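Local coordinates for protein 3-hydroxyadipyl-CoA dehydrogenase (Escherichia coli, PDB 3MOG) that catalyses the NAD-dependent oxidation of 3-hydroxyadipyl-CoA to 3-oxoadipyl-CoA in the bacterial breakdown of phenylacetate, at residues N399-A404 against Q413-A418. Residues are numbered along the deposited sequence; the frame is centred on the assembly and turned at random.
Sequences NEALDA and QDIDTA
I415 reaches from helix 412-422 to the two alanines A401 and A404 of helix 390-406, and both of its branches take part. CG2 lies anti to the backbone N and meets the methyl of A401, with 3.9 Å between I415 CG2 and A401 CB. The longer branch extends (chi2 174°) and carries CD1 to the backbone of the other helix, where I415 CD1 comes within 3.7 Å of A401 O. The same methyl also approaches A404, one turn further on, at 4.2 Å between I415 CD1 and A404 CB. Because A401 and A404 present just their methyl groups to I415, the backbones can come close, and the CA atoms of A401 and I415 are 6.9 Å apart. No hydrogen bond crosses the interface, which is small and buried, its side-chain contacts all apolar. L430 of helix 429-436 also touches I415, while P429 packs on A401, so helix 429-436 adds to the cluster. On the far side of helix 390-406, D403 forms salt bridges with R193 and R258. The two consecutive helices, set obliquely and joined by a short connection, pack together within the helical C-terminal domain fold of 3-hydroxyacyl-CoA dehydrogenases.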
ATOM      1  N   ASN C 399     -10.830  -3.707 -17.294  1.00 37.89           N
ATOM      2  CA  ASN C 399      -9.565  -3.063 -16.941  1.00 38.89           C
ATOM      3  C   ASN C 399      -8.529  -4.064 -16.423  1.00 38.30           C
ATOM      4  O   ASN C 399      -7.375  -4.080 -16.872  1.00 40.99           O
ATOM      5  CB  ASN C 399      -9.848  -2.012 -15.876  1.00 31.31           C
ATOM      6  CG  ASN C 399      -8.822  -0.910 -15.852  1.00 44.36           C
ATOM      7  OD1 ASN C 399      -8.264  -0.537 -16.881  1.00 37.75           O
ATOM      8  ND2 ASN C 399      -8.597  -0.346 -14.666  1.00 32.64           N
ATOM      9  N   GLU C 400      -8.966  -4.909 -15.496  1.00 42.67           N
ATOM     10  CA  GLU C 400      -8.173  -6.028 -14.973  1.00 41.61           C
ATOM     11  C   GLU C 400      -7.771  -7.069 -16.033  1.00 41.77           C
ATOM     12  O   GLU C 400      -6.633  -7.548 -16.032  1.00 46.19           O
ATOM     13  CB  GLU C 400      -8.920  -6.687 -13.805  1.00 42.88           C
ATOM     14  CG  GLU C 400      -8.008  -7.481 -12.886  1.00 51.46           C
ATOM     15  CD  GLU C 400      -6.859  -6.644 -12.372  1.00 54.02           C
ATOM     16  OE1 GLU C 400      -5.698  -6.940 -12.730  1.00 64.51           O
ATOM     17  OE2 GLU C 400      -7.125  -5.672 -11.639  1.00 57.69           O
ATOM     18  N   ALA C 401      -8.682  -7.402 -16.948  1.00 40.07           N
ATOM     19  CA  ALA C 401      -8.351  -8.289 -18.081  1.00 38.07           C
ATOM     20  C   ALA C 401      -7.287  -7.682 -19.004  1.00 38.17           C
ATOM     21  O   ALA C 401      -6.372  -8.371 -19.464  1.00 42.15           O
ATOM     22  CB  ALA C 401      -9.594  -8.609 -18.883  1.00 30.05           C
ATOM     23  N   LEU C 402      -7.409  -6.385 -19.251  1.00 40.67           N
ATOM     24  CA  LEU C 402      -6.467  -5.658 -20.055  1.00 41.03           C
ATOM     25  C   LEU C 402      -5.095  -5.591 -19.390  1.00 42.27           C
ATOM     26  O   LEU C 402      -4.069  -5.695 -20.064  1.00 41.25           O
ATOM     27  CB  LEU C 402      -6.982  -4.241 -20.301  1.00 43.76           C
ATOM     28  CG  LEU C 402      -8.059  -4.021 -21.361  1.00 47.49           C
ATOM     29  CD1 LEU C 402      -8.605  -2.636 -21.170  1.00 40.48           C
ATOM     30  CD2 LEU C 402      -7.540  -4.202 -22.784  1.00 45.82           C
ATOM     31  N   ASP C 403      -5.068  -5.415 -18.072  1.00 40.67           N
ATOM     32  CA  ASP C 403      -3.790  -5.376 -17.362  1.00 41.19           C
ATOM     33  C   ASP C 403      -3.093  -6.738 -17.414  1.00 43.02           C
ATOM     34  O   ASP C 403      -1.870  -6.815 -17.565  1.00 45.02           O
ATOM     35  CB  ASP C 403      -3.972  -4.934 -15.917  1.00 37.06           C
ATOM     36  CG  ASP C 403      -2.661  -4.919 -15.151  1.00 54.58           C
ATOM     37  OD1 ASP C 403      -1.843  -4.014 -15.402  1.00 56.72           O
ATOM     38  OD2 ASP C 403      -2.440  -5.824 -14.316  1.00 60.32           O
ATOM     39  N   ALA C 404      -3.876  -7.802 -17.310  1.00 37.29           N
ATOM     40  CA  ALA C 404      -3.328  -9.142 -17.393  1.00 42.81           C
ATOM     41  C   ALA C 404      -2.736  -9.391 -18.782  1.00 44.13           C
ATOM     42  O   ALA C 404      -1.664  -9.996 -18.893  1.00 43.54           O
ATOM     43  CB  ALA C 404      -4.398 -10.185 -17.056  1.00 42.44           C
ATOM     44  N   GLN C 413      -7.334 -14.140 -26.463  1.00 47.03           N
ATOM     45  CA  GLN C 413      -8.333 -15.205 -26.618  1.00 47.54           C
ATOM     46  C   GLN C 413      -8.450 -16.120 -25.396  1.00 44.60           C
ATOM     47  O   GLN C 413      -9.552 -16.547 -25.053  1.00 47.68           O
ATOM     48  CB  GLN C 413      -8.167 -16.006 -27.933  1.00 48.04           C
ATOM     49  CG  GLN C 413      -7.032 -17.004 -28.005  1.00 58.05           C
ATOM     50  CD  GLN C 413      -7.251 -18.077 -29.077  1.00 71.72           C
ATOM     51  OE1 GLN C 413      -8.327 -18.670 -29.178  1.00 74.99           O
ATOM     52  NE2 GLN C 413      -6.221 -18.333 -29.872  1.00 73.36           N
ATOM     53  N   ASP C 414      -7.336 -16.378 -24.710  1.00 45.55           N
ATOM     54  CA  ASP C 414      -7.377 -17.249 -23.538  1.00 44.98           C
ATOM     55  C   ASP C 414      -7.983 -16.578 -22.315  1.00 47.11           C
ATOM     56  O   ASP C 414      -8.584 -17.248 -21.476  1.00 48.05           O
ATOM     57  CB  ASP C 414      -6.000 -17.800 -23.219  1.00 43.95           C
ATOM     58  CG  ASP C 414      -5.617 -18.957 -24.129  1.00 54.43           C
ATOM     59  OD1 ASP C 414      -6.470 -19.402 -24.950  1.00 48.80           O
ATOM     60  OD2 ASP C 414      -4.461 -19.416 -24.014  1.00 45.40           O
ATOM     61  N   ILE C 415      -7.829 -15.259 -22.229  1.00 47.27           N
ATOM     62  CA  ILE C 415      -8.478 -14.476 -21.181  1.00 41.87           C
ATOM     63  C   ILE C 415      -9.999 -14.489 -21.383  1.00 42.44           C
ATOM     64  O   ILE C 415     -10.748 -14.728 -20.437  1.00 46.77           O
ATOM     65  CB  ILE C 415      -7.884 -13.037 -21.101  1.00 45.31           C
ATOM     66  CG1 ILE C 415      -6.398 -13.108 -20.687  1.00 45.79           C
ATOM     67  CG2 ILE C 415      -8.668 -12.163 -20.108  1.00 37.24           C
ATOM     68  CD1 ILE C 415      -5.645 -11.773 -20.714  1.00 41.95           C
ATOM     69  N   ASP C 416     -10.456 -14.279 -22.619  1.00 47.00           N
ATOM     70  CA  ASP C 416     -11.895 -14.339 -22.914  1.00 45.49           C
ATOM     71  C   ASP C 416     -12.467 -15.724 -22.591  1.00 46.29           C
ATOM     72  O   ASP C 416     -13.463 -15.842 -21.880  1.00 48.43           O
ATOM     73  CB  ASP C 416     -12.193 -13.964 -24.374  1.00 44.24           C
ATOM     74  CG  ASP C 416     -12.129 -12.460 -24.636  1.00 55.09           C
ATOM     75  OD1 ASP C 416     -12.201 -11.666 -23.674  1.00 58.23           O
ATOM     76  OD2 ASP C 416     -12.005 -12.072 -25.825  1.00 61.03           O
ATOM     77  N   THR C 417     -11.807 -16.765 -23.092  1.00 43.67           N
ATOM     78  CA  THR C 417     -12.255 -18.137 -22.897  1.00 42.65           C
ATOM     79  C   THR C 417     -12.349 -18.490 -21.423  1.00 43.30           C
ATOM     80  O   THR C 417     -13.375 -19.004 -20.975  1.00 42.67           O
ATOM     81  CB  THR C 417     -11.336 -19.115 -23.615  1.00 43.30           C
ATOM     82  OG1 THR C 417     -11.374 -18.832 -25.018  1.00 44.50           O
ATOM     83  CG2 THR C 417     -11.772 -20.546 -23.377  1.00 42.15           C
ATOM     84  N   ALA C 418     -11.301 -18.162 -20.668  1.00 40.69           N
ATOM     85  CA  ALA C 418     -11.277 -18.419 -19.231  1.00 36.71           C
ATOM     86  C   ALA C 418     -12.458 -17.833 -18.474  1.00 40.32           C
ATOM     87  O   ALA C 418     -13.033 -18.486 -17.603  1.00 43.89           O
ATOM     88  CB  ALA C 418      -9.961 -17.934 -18.627  1.00 34.77           C
TER